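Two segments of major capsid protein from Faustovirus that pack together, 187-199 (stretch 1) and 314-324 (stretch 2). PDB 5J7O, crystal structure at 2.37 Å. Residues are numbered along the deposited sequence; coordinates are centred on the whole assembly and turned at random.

Stretch 1 187-199: KRVKFEVNGNPLD
Stretch 2 (314-324) SIPYGQRFITV

Two segments of the Faustovirus major capsid protein, far apart in sequence, pair as antiparallel β-strands, a strand of stretch 1 ending at Val193, against Arg320–Val324, with N-to-C directions 166° apart, axes 4.6 Å apart at closest approach, and 683 Å² buried in all. The register sets Val189 opposite Val324 (CA–CA 4.6 Å), Lys190 opposite Thr323 (4.8 Å), Phe191 opposite Ile322 (4.9 Å), Glu192 opposite Phe321 (5.1 Å) and Val193 opposite Arg320 (4.7 Å). Backbones are extended, with phi/psi of -121/137 at Lys190 and -108/134 at Thr323. Two pairs carry reciprocal hydrogen bonds: Lys190 N to Thr323 O (2.7 Å) with Thr323 N to Lys190 O (2.9 Å), and Glu192 N to Phe321 O with Phe321 N to Glu192 O (both 2.9 Å). Asn194 N to Gln319 O (3.1 Å) extends the ladder past the strand end. Between these rungs, CA-H groups lean on the same carbonyls, as in Ile322 CA to Lys190 O (3.2 Å) and Val193 CA to Gln319 O (3.2 Å).

One face carries Val189, Phe191, Val193, Arg320, Ile322 and Val324. Phe191 (chi1 t, chi2 34°) is its large bump, and its ring lies between two isoleucine tips: CD1 meets Ile322 CD1 at 3.7 Å, and CZ meets Ile315 CD1 at 3.8 Å. Ile322 adopts m, m, which brings its end nearer the partner strand. Ile315 (m, t), in the loop before the strand, points toward stretch 1 and fills the hollow between Phe191, Val193 and Leu198; its CG2 touches Val193 CG2 (3.7 Å), and its CD1 lies 4.1 Å from Leu198 CD1. Arg320 (chi1 p, then extended) leads its end away, and its NH1 donates to Ile315 O (3.0 Å), tying strand to loop. Val189 and Val324, both t, meet more loosely, Val189 CG1 to Val324 CG2 at 4.5 Å.

The other face carries Lys190, Glu192, Phe321 and Thr323. Thr323 (m) sits against Lys190, CB to CB 3.9 Å, while its OG1 makes a weak hydrogen bond to Glu192 OE1 (3.4 Å). Lys190 (m, t, p, t) curls so that its NZ forms a salt bridge with Glu192 OE1 (3.2 Å). Glu192 (t, t) and Phe321 (m, chi2 -87°) stand side by side, CB to CB 4.4 Å.

A type I' turn, Val193–Asn196, folds stretch 1 back, with Asn194 at 60/27 and Gly195 at 84/-16. A type II turn, Pro316–Gln319, leads into the second strand; Gly318 takes 91/-13. At both glycines a CB would jam against the preceding carbonyl.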

# COMPACT_ATOMS: atom_id res chain seq x y z
N LYS B 187 -8.58 27.89 6.11
CA LYS B 187 -9.84 27.85 6.83
C LYS B 187 -11.02 27.91 5.87
O LYS B 187 -11.92 27.06 5.91
CB LYS B 187 -9.92 29.00 7.83
CG LYS B 187 -9.06 28.84 9.07
CD LYS B 187 -9.28 30.00 10.02
CE LYS B 187 -10.76 30.21 10.30
NZ LYS B 187 -11.02 31.44 11.09
N ARG B 188 -11.04 28.92 5.01
CA ARG B 188 -12.08 29.08 4.00
C ARG B 188 -11.43 29.43 2.67
O ARG B 188 -10.39 30.09 2.62
CB ARG B 188 -13.10 30.16 4.40
CG ARG B 188 -13.48 30.16 5.87
CD ARG B 188 -14.78 30.91 6.12
NE ARG B 188 -15.95 30.11 5.80
CZ ARG B 188 -16.56 29.30 6.66
NH1 ARG B 188 -16.10 29.18 7.90
NH2 ARG B 188 -17.62 28.60 6.28
N VAL B 189 -12.06 28.97 1.59
CA VAL B 189 -11.61 29.24 0.23
C VAL B 189 -12.83 29.69 -0.57
O VAL B 189 -13.81 28.95 -0.66
CB VAL B 189 -10.95 28.02 -0.43
CG1 VAL B 189 -10.52 28.34 -1.85
CG2 VAL B 189 -9.77 27.54 0.40
N LYS B 190 -12.77 30.89 -1.14
CA LYS B 190 -13.92 31.52 -1.77
C LYS B 190 -13.66 31.81 -3.24
O LYS B 190 -12.59 32.29 -3.61
CB LYS B 190 -14.29 32.82 -1.05
CG LYS B 190 -14.99 32.63 0.28
CD LYS B 190 -15.05 33.94 1.06
CE LYS B 190 -15.61 35.07 0.20
NZ LYS B 190 -15.56 36.38 0.92
N PHE B 191 -14.66 31.51 -4.07
CA PHE B 191 -14.71 31.97 -5.46
C PHE B 191 -15.81 33.03 -5.53
O PHE B 191 -17.00 32.70 -5.47
CB PHE B 191 -14.99 30.81 -6.42
CG PHE B 191 -15.10 31.23 -7.86
CD1 PHE B 191 -14.33 32.27 -8.35
CD2 PHE B 191 -15.99 30.59 -8.71
CE1 PHE B 191 -14.44 32.65 -9.68
CE2 PHE B 191 -16.10 30.98 -10.03
CZ PHE B 191 -15.32 32.01 -10.52
N GLU B 192 -15.40 34.28 -5.67
CA GLU B 192 -16.28 35.43 -5.46
C GLU B 192 -16.54 36.15 -6.78
O GLU B 192 -15.60 36.46 -7.51
CB GLU B 192 -15.66 36.39 -4.44
CG GLU B 192 -16.65 37.16 -3.61
CD GLU B 192 -15.99 37.84 -2.42
OE1 GLU B 192 -14.87 37.41 -2.05
OE2 GLU B 192 -16.58 38.79 -1.87
N VAL B 193 -17.81 36.41 -7.07
CA VAL B 193 -18.23 37.14 -8.26
C VAL B 193 -19.27 38.17 -7.86
O VAL B 193 -20.27 37.83 -7.21
CB VAL B 193 -18.79 36.20 -9.35
CG1 VAL B 193 -19.13 37.00 -10.61
CG2 VAL B 193 -17.81 35.08 -9.67
N ASN B 194 -19.03 39.43 -8.24
CA ASN B 194 -19.95 40.54 -7.97
C ASN B 194 -20.19 40.74 -6.47
O ASN B 194 -21.23 41.25 -6.06
CB ASN B 194 -21.29 40.35 -8.68
CG ASN B 194 -21.13 40.11 -10.17
OD1 ASN B 194 -20.05 40.33 -10.72
ND2 ASN B 194 -22.19 39.65 -10.82
N GLY B 195 -19.21 40.35 -5.65
CA GLY B 195 -19.36 40.40 -4.21
C GLY B 195 -20.07 39.22 -3.59
O GLY B 195 -19.98 39.03 -2.38
N ASN B 196 -20.77 38.42 -4.39
CA ASN B 196 -21.45 37.23 -3.89
C ASN B 196 -20.49 36.04 -3.87
O ASN B 196 -19.79 35.82 -4.86
CB ASN B 196 -22.66 36.88 -4.75
CG ASN B 196 -23.79 37.87 -4.59
OD1 ASN B 196 -23.94 38.50 -3.55
ND2 ASN B 196 -24.61 38.00 -5.63
N PRO B 197 -20.42 35.29 -2.78
CA PRO B 197 -19.73 34.00 -2.83
C PRO B 197 -20.41 33.05 -3.81
O PRO B 197 -21.54 32.61 -3.57
CB PRO B 197 -19.83 33.48 -1.39
CG PRO B 197 -20.01 34.71 -0.57
CD PRO B 197 -20.83 35.65 -1.41
N LEU B 198 -19.75 32.75 -4.93
CA LEU B 198 -20.33 31.82 -5.89
C LEU B 198 -20.15 30.38 -5.41
O LEU B 198 -21.04 29.54 -5.63
CB LEU B 198 -19.69 32.02 -7.26
CG LEU B 198 -20.42 31.42 -8.47
CD1 LEU B 198 -20.15 32.24 -9.72
CD2 LEU B 198 -20.01 29.97 -8.69
N ASP B 199 -19.03 30.08 -4.77
CA ASP B 199 -18.81 28.77 -4.16
C ASP B 199 -17.69 28.90 -3.14
O ASP B 199 -16.78 29.72 -3.30
CB ASP B 199 -18.46 27.71 -5.21
CG ASP B 199 -18.47 26.30 -4.63
OD1 ASP B 199 -19.23 26.07 -3.66
OD2 ASP B 199 -17.72 25.44 -5.13
N SER B 314 -17.97 35.28 -19.56
CA SER B 314 -19.19 35.07 -18.79
C SER B 314 -19.05 35.48 -17.33
O SER B 314 -20.07 35.79 -16.70
CB SER B 314 -19.61 33.60 -18.87
OG SER B 314 -18.68 32.76 -18.22
N ILE B 315 -17.85 35.49 -16.78
CA ILE B 315 -17.57 36.06 -15.48
C ILE B 315 -16.55 37.18 -15.67
O ILE B 315 -15.34 36.94 -15.73
CB ILE B 315 -17.07 35.00 -14.48
CG1 ILE B 315 -18.16 33.96 -14.23
CG2 ILE B 315 -16.66 35.66 -13.17
CD1 ILE B 315 -17.92 33.07 -13.04
N PRO B 316 -17.01 38.43 -15.79
CA PRO B 316 -16.12 39.52 -16.20
C PRO B 316 -14.94 39.74 -15.26
O PRO B 316 -14.99 39.42 -14.07
CB PRO B 316 -17.05 40.74 -16.21
CG PRO B 316 -18.39 40.16 -16.51
CD PRO B 316 -18.43 38.81 -15.85
N TYR B 317 -13.88 40.30 -15.83
CA TYR B 317 -12.68 40.66 -15.09
C TYR B 317 -12.94 41.89 -14.22
O TYR B 317 -13.75 42.76 -14.57
CB TYR B 317 -11.53 40.91 -16.07
CG TYR B 317 -10.22 41.36 -15.46
CD1 TYR B 317 -9.62 40.63 -14.44
CD2 TYR B 317 -9.56 42.48 -15.94
CE1 TYR B 317 -8.42 41.03 -13.89
CE2 TYR B 317 -8.36 42.89 -15.40
CZ TYR B 317 -7.79 42.16 -14.38
OH TYR B 317 -6.58 42.56 -13.84
N GLY B 318 -12.26 41.96 -13.08
CA GLY B 318 -12.43 43.03 -12.14
C GLY B 318 -13.48 42.78 -11.07
O GLY B 318 -13.54 43.54 -10.09
N GLN B 319 -14.31 41.75 -11.24
CA GLN B 319 -15.32 41.38 -10.25
C GLN B 319 -15.22 39.91 -9.87
O GLN B 319 -16.15 39.36 -9.29
CB GLN B 319 -16.72 41.69 -10.79
CG GLN B 319 -16.86 41.48 -12.28
CD GLN B 319 -18.31 41.45 -12.74
OE1 GLN B 319 -18.80 40.43 -13.21
NE2 GLN B 319 -18.98 42.59 -12.62
N ARG B 320 -14.09 39.27 -10.19
CA ARG B 320 -13.87 37.86 -9.91
C ARG B 320 -12.62 37.72 -9.05
O ARG B 320 -11.57 38.28 -9.37
CB ARG B 320 -13.72 37.07 -11.21
CG ARG B 320 -12.69 37.63 -12.17
CD ARG B 320 -12.78 36.99 -13.55
NE ARG B 320 -11.56 37.20 -14.32
CZ ARG B 320 -11.43 36.89 -15.61
NH1 ARG B 320 -12.46 36.36 -16.27
NH2 ARG B 320 -10.28 37.10 -16.24
N PHE B 321 -12.74 36.98 -7.94
CA PHE B 321 -11.65 36.88 -6.99
C PHE B 321 -11.61 35.49 -6.38
O PHE B 321 -12.62 34.79 -6.32
CB PHE B 321 -11.78 37.92 -5.87
CG PHE B 321 -11.80 39.34 -6.34
CD1 PHE B 321 -10.62 40.04 -6.53
CD2 PHE B 321 -13.01 39.97 -6.60
CE1 PHE B 321 -10.65 41.35 -6.96
CE2 PHE B 321 -13.03 41.28 -7.03
CZ PHE B 321 -11.85 41.97 -7.22
N ILE B 322 -10.42 35.10 -5.93
CA ILE B 322 -10.22 33.92 -5.09
C ILE B 322 -9.76 34.43 -3.73
O ILE B 322 -8.66 34.99 -3.60
CB ILE B 322 -9.22 32.94 -5.70
CG1 ILE B 322 -9.78 32.31 -6.97
CG2 ILE B 322 -8.86 31.86 -4.68
CD1 ILE B 322 -11.06 31.52 -6.74
N THR B 323 -10.60 34.24 -2.72
CA THR B 323 -10.31 34.68 -1.36
C THR B 323 -10.00 33.47 -0.49
O THR B 323 -10.71 32.46 -0.55
CB THR B 323 -11.49 35.47 -0.78
OG1 THR B 323 -11.58 36.74 -1.43
CG2 THR B 323 -11.34 35.67 0.72
N VAL B 324 -8.93 33.57 0.30
CA VAL B 324 -8.47 32.46 1.13
C VAL B 324 -8.26 32.98 2.55
O VAL B 324 -7.49 33.92 2.76
CB VAL B 324 -7.17 31.84 0.59
CG1 VAL B 324 -6.73 30.70 1.49
CG2 VAL B 324 -7.36 31.35 -0.84